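Local coordinates for putative membrane anchored protein (Corynebacterium diphtheriae, PDB 3LSO) that is of unknown function but is probably a membrane-anchored surface protein of the cell envelope, built as a row of all-beta domains, at residues A199-I205 with T280-T286; V322-L328 with Q410-F416. The contacts are given in a common frame with arbitrary orientation. Residue numbers count along the deposited sequence, not the author numbering.

Contact 1: residues A199-I205 with T280-T286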
# COMPACT_ATOMS: atom_id res chain seq x y z
N ALA B 199 10.53 -2.10 -8.11
CA ALA B 199 10.85 -3.07 -9.13
C ALA B 199 10.12 -2.67 -10.39
O ALA B 199 9.07 -2.05 -10.32
CB ALA B 199 10.40 -4.43 -8.68
N PRO B 200 10.68 -3.01 -11.57
CA PRO B 200 9.98 -2.62 -12.79
C PRO B 200 8.61 -3.25 -12.81
O PRO B 200 8.35 -4.19 -12.06
CB PRO B 200 10.86 -3.21 -13.89
CG PRO B 200 12.19 -3.36 -13.28
CD PRO B 200 11.92 -3.74 -11.86
N GLU B 201 7.73 -2.73 -13.67
CA GLU B 201 6.38 -3.26 -13.82
C GLU B 201 6.40 -4.70 -14.41
O GLU B 201 5.54 -5.53 -14.10
CB GLU B 201 5.54 -2.28 -14.65
CG GLU B 201 4.06 -2.21 -14.30
CD GLU B 201 3.14 -2.44 -15.54
OE1 GLU B 201 2.54 -1.45 -16.03
OE2 GLU B 201 3.03 -3.61 -16.02
N SER B 202 7.41 -4.98 -15.24
CA SER B 202 7.67 -6.28 -15.90
C SER B 202 9.13 -6.36 -16.29
O SER B 202 9.80 -5.33 -16.41
CB SER B 202 6.87 -6.42 -17.19
OG SER B 202 5.56 -5.93 -17.03
N ALA B 203 9.62 -7.57 -16.53
CA ALA B 203 10.98 -7.74 -17.04
C ALA B 203 11.12 -8.96 -17.95
O ALA B 203 10.20 -9.79 -18.04
CB ALA B 203 11.97 -7.81 -15.90
N SER B 204 12.25 -9.04 -18.64
CA SER B 204 12.54 -10.18 -19.49
C SER B 204 13.68 -10.96 -18.89
O SER B 204 14.49 -10.42 -18.13
CB SER B 204 12.93 -9.70 -20.89
OG SER B 204 11.91 -8.94 -21.48
N ILE B 205 13.78 -12.24 -19.25
CA ILE B 205 14.89 -13.06 -18.83
C ILE B 205 16.20 -12.58 -19.45
O ILE B 205 16.20 -11.82 -20.42
CB ILE B 205 14.64 -14.53 -19.14
CG1 ILE B 205 14.65 -14.78 -20.65
CG2 ILE B 205 13.29 -14.96 -18.56
CD1 ILE B 205 14.22 -16.17 -21.02
N THR B 280 6.88 -7.84 -3.14
CA THR B 280 6.17 -7.48 -4.37
C THR B 280 6.25 -8.64 -5.40
O THR B 280 7.00 -9.61 -5.20
CB THR B 280 6.65 -6.10 -4.93
OG1 THR B 280 5.63 -5.50 -5.73
CG2 THR B 280 7.90 -6.24 -5.76
N ILE B 281 5.48 -8.56 -6.48
CA ILE B 281 5.51 -9.60 -7.48
C ILE B 281 5.87 -9.00 -8.81
O ILE B 281 5.22 -8.04 -9.22
CB ILE B 281 4.15 -10.29 -7.58
CG1 ILE B 281 3.88 -11.08 -6.31
CG2 ILE B 281 4.10 -11.21 -8.82
CD1 ILE B 281 2.61 -11.88 -6.32
N ILE B 282 6.86 -9.55 -9.50
CA ILE B 282 7.22 -9.09 -10.84
C ILE B 282 6.92 -10.15 -11.87
O ILE B 282 7.45 -11.25 -11.80
CB ILE B 282 8.70 -8.87 -11.00
CG1 ILE B 282 9.23 -7.84 -10.02
CG2 ILE B 282 9.01 -8.38 -12.42
CD1 ILE B 282 10.77 -7.76 -10.04
N PRO B 283 6.11 -9.80 -12.87
CA PRO B 283 5.90 -10.75 -13.92
C PRO B 283 7.10 -10.73 -14.83
O PRO B 283 7.45 -9.68 -15.35
CB PRO B 283 4.69 -10.19 -14.67
CG PRO B 283 4.23 -9.03 -13.88
CD PRO B 283 5.40 -8.55 -13.15
N VAL B 284 7.73 -11.88 -15.02
CA VAL B 284 8.84 -11.95 -15.93
C VAL B 284 8.45 -12.75 -17.16
O VAL B 284 7.95 -13.86 -17.06
CB VAL B 284 10.06 -12.51 -15.23
CG1 VAL B 284 11.15 -12.80 -16.20
CG2 VAL B 284 10.54 -11.51 -14.24
N VAL B 285 8.66 -12.17 -18.33
CA VAL B 285 8.23 -12.77 -19.59
C VAL B 285 9.47 -13.14 -20.41
O VAL B 285 10.56 -12.60 -20.17
CB VAL B 285 7.35 -11.76 -20.37
CG1 VAL B 285 6.00 -11.59 -19.70
CG2 VAL B 285 8.05 -10.41 -20.46
N THR B 286 9.32 -14.05 -21.39
CA THR B 286 10.45 -14.47 -22.25
C THR B 286 11.05 -13.32 -23.08
O THR B 286 12.17 -12.88 -22.83
CB THR B 286 10.02 -15.61 -23.17
OG1 THR B 286 9.50 -16.68 -22.37
CG2 THR B 286 11.21 -16.12 -24.00
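Residues 199-205 run parallel to the end of strand 278-285, pairing Ala203 with Val284 (CA-CA 4.9 Å) and Ser204 with Val285 (CA-CA 5.0 Å). Ala203 makes two hydrogen bonds straddling Val284: its N donates to Pro283 O at 3.2 Å and its O accepts from Val285 N at 2.8 Å. A weak third hydrogen bond, Ile205 N to Val285 O at 3.4 Å, ends the ladder. Pro283 has no amide hydrogen, and its CD lies 3.2 Å from Glu201 O. Before Ala203 no hydrogen bond crosses. Backbone atoms of 200-202 rest against Ile282 and Pro283, and Ala199 CB meets Ile282 CD1 at 3.6 Å. At the other end Ile205 CG2 packs on Val284 CG1 at 3.8 Å. Ala203 CB points to the same face as Val284 and lies 4.3 Å from Val284 CG2. Val209 and Ile211 of strand 208-214 touch Ala203 and Ile282. Ser204 and Val285 point to the opposite face, where Val285 touches Ile426 and Met428 of strand 425-435. The contact thus adds a two-residue edge strand to a mixed sheet, consistent with the A'-G pairing of an immunoglobulin-like domain. Few hydrogen bonds hold it, supplemented by apolar contacts at both ends.

Contact 2: residues V322-L328 with Q410-F416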
# COMPACT_ATOMS: atom_id res chain seq x y z
N VAL B 322 -6.96 -23.07 -26.60
CA VAL B 322 -7.34 -21.70 -26.23
C VAL B 322 -7.78 -20.89 -27.45
O VAL B 322 -7.35 -21.17 -28.57
CB VAL B 322 -6.20 -20.91 -25.54
CG1 VAL B 322 -5.71 -21.63 -24.31
CG2 VAL B 322 -5.06 -20.60 -26.51
N SER B 323 -8.61 -19.88 -27.23
CA SER B 323 -9.04 -19.05 -28.32
C SER B 323 -8.52 -17.64 -28.07
O SER B 323 -8.62 -17.11 -26.95
CB SER B 323 -10.54 -19.03 -28.38
OG SER B 323 -11.02 -18.32 -27.26
N VAL B 324 -7.97 -17.05 -29.10
CA VAL B 324 -7.28 -15.80 -28.98
C VAL B 324 -7.86 -14.83 -29.98
O VAL B 324 -8.29 -15.22 -31.07
CB VAL B 324 -5.77 -15.98 -29.28
CG1 VAL B 324 -5.09 -14.66 -29.35
CG2 VAL B 324 -5.13 -16.83 -28.22
N SER B 325 -7.86 -13.57 -29.62
CA SER B 325 -8.29 -12.52 -30.51
C SER B 325 -7.25 -11.43 -30.42
O SER B 325 -6.68 -11.19 -29.36
CB SER B 325 -9.64 -12.00 -30.01
OG SER B 325 -10.15 -11.04 -30.89
N ALA B 326 -6.97 -10.77 -31.54
CA ALA B 326 -6.01 -9.64 -31.52
C ALA B 326 -6.51 -8.51 -32.40
O ALA B 326 -6.91 -8.77 -33.55
CB ALA B 326 -4.65 -10.09 -31.96
N SER B 327 -6.53 -7.29 -31.88
CA SER B 327 -7.10 -6.18 -32.61
C SER B 327 -6.06 -5.10 -32.83
O SER B 327 -5.38 -4.71 -31.90
CB SER B 327 -8.24 -5.58 -31.81
OG SER B 327 -9.41 -6.36 -31.84
N LEU B 328 -5.93 -4.58 -34.04
CA LEU B 328 -5.19 -3.34 -34.25
C LEU B 328 -6.17 -2.19 -34.21
O LEU B 328 -7.20 -2.23 -34.88
CB LEU B 328 -4.51 -3.39 -35.61
CG LEU B 328 -3.73 -2.20 -36.16
CD1 LEU B 328 -3.20 -2.66 -37.47
CD2 LEU B 328 -4.62 -0.95 -36.39
N GLN B 410 -9.40 -3.54 -36.28
CA GLN B 410 -9.13 -4.57 -37.30
C GLN B 410 -8.69 -5.86 -36.59
O GLN B 410 -7.62 -5.92 -36.02
CB GLN B 410 -8.03 -4.11 -38.27
CG GLN B 410 -8.16 -2.67 -38.82
CD GLN B 410 -9.40 -2.45 -39.68
OE1 GLN B 410 -10.41 -1.94 -39.22
NE2 GLN B 410 -9.31 -2.84 -40.93
N THR B 411 -9.51 -6.89 -36.60
CA THR B 411 -9.32 -8.02 -35.70
C THR B 411 -9.06 -9.35 -36.42
O THR B 411 -9.73 -9.71 -37.39
CB THR B 411 -10.54 -8.17 -34.78
OG1 THR B 411 -10.73 -6.94 -34.08
CG2 THR B 411 -10.35 -9.27 -33.78
N VAL B 412 -8.07 -10.08 -35.95
CA VAL B 412 -7.96 -11.45 -36.36
C VAL B 412 -8.14 -12.33 -35.09
O VAL B 412 -7.66 -11.99 -34.01
CB VAL B 412 -6.63 -11.65 -37.05
CG1 VAL B 412 -5.57 -10.88 -36.34
CG2 VAL B 412 -6.27 -13.11 -37.10
N SER B 413 -8.90 -13.41 -35.22
CA SER B 413 -9.05 -14.37 -34.13
C SER B 413 -8.85 -15.80 -34.60
O SER B 413 -9.05 -16.12 -35.78
CB SER B 413 -10.40 -14.23 -33.44
OG SER B 413 -11.48 -14.44 -34.33
N ALA B 414 -8.42 -16.65 -33.69
CA ALA B 414 -8.13 -18.02 -34.09
C ALA B 414 -8.06 -18.89 -32.87
O ALA B 414 -8.20 -18.40 -31.75
CB ALA B 414 -6.82 -18.07 -34.87
N GLU B 415 -7.83 -20.18 -33.06
CA GLU B 415 -7.68 -21.06 -31.92
C GLU B 415 -6.38 -21.78 -31.97
O GLU B 415 -5.92 -22.17 -33.04
CB GLU B 415 -8.81 -22.06 -31.84
CG GLU B 415 -10.12 -21.37 -31.54
CD GLU B 415 -11.23 -22.36 -31.24
OE1 GLU B 415 -10.94 -23.56 -30.97
OE2 GLU B 415 -12.41 -21.91 -31.27
N PHE B 416 -5.83 -21.97 -30.77
CA PHE B 416 -4.52 -22.55 -30.59
C PHE B 416 -4.49 -23.67 -29.59
O PHE B 416 -5.35 -23.79 -28.71
CB PHE B 416 -3.56 -21.46 -30.14
CG PHE B 416 -3.38 -20.43 -31.16
CD1 PHE B 416 -4.12 -19.26 -31.11
CD2 PHE B 416 -2.51 -20.63 -32.22
CE1 PHE B 416 -3.98 -18.30 -32.08
CE2 PHE B 416 -2.36 -19.65 -33.21
CZ PHE B 416 -3.10 -18.49 -33.13
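Gln410 opens a regular antiparallel ladder that runs through all seven residues of each segment. It pairs with Leu328 by two hydrogen bonds, each 2.9 Å: Gln410 N to Leu328 O, and Leu328 N to Gln410 O. Thr411 sits opposite Ser327 in a non-hydrogen-bonded pair, and their hydroxyls form a hydrogen bond instead, with Ser327 OG 2.7 Å from Thr411 OG1. The methyl Thr411 CG2 lies 3.4 Å from Ser325 OG. Val412 is hydrogen-bonded to Ala326: Val412 N to Ala326 O is 3.0 Å, and Ala326 N to Val412 O is 2.8 Å. Ser413 faces Ser325, with CA atoms 4.1 Å apart. Ser413 CA lies 3.3 Å from Val324 O, a CA-H...O contact. The hydrogen bonds Ala414 N to Val324 O and Val324 N to Ala414 O are both 3.0 Å. Glu415 lies beside Ser323, its CG 4.0 Å from Ser323 CB. Phe416 closes the ladder: the hydrogen bonds Phe416 N to Val322 O and Val322 N to Phe416 O are both 2.8 Å. Phe416 CD1 is 3.9 Å from Val324 CG2. These are the two central strands of a four-stranded antiparallel sheet. Strand 298-303 flanks 321-329, and strand 349-357 flanks 410-417. The largely apolar face with Val324, Val412 and Phe416 packs on Ile342 of strand 335-343 and on Phe429 and Met431 of strand 425-435, as in a beta sandwich.

In the fold
The two contacts lie in different sheets and share no strand. Their centres are 25 Å apart, their nearest atoms about 15 Å, and contact 1 closes along the chain before contact 2 opens. Contact 1 is at a sheet edge, where a short parallel ladder relies on few hydrogen bonds. Contact 2 is at a sheet centre, with paired hydrogen bonds along its whole length. Both are partly buried, but contact 2 has one buried, mostly apolar face and one partly exposed, hydroxyl-rich face, while contact 1 includes exposed residues. Strand 425-435 lies against both contacts.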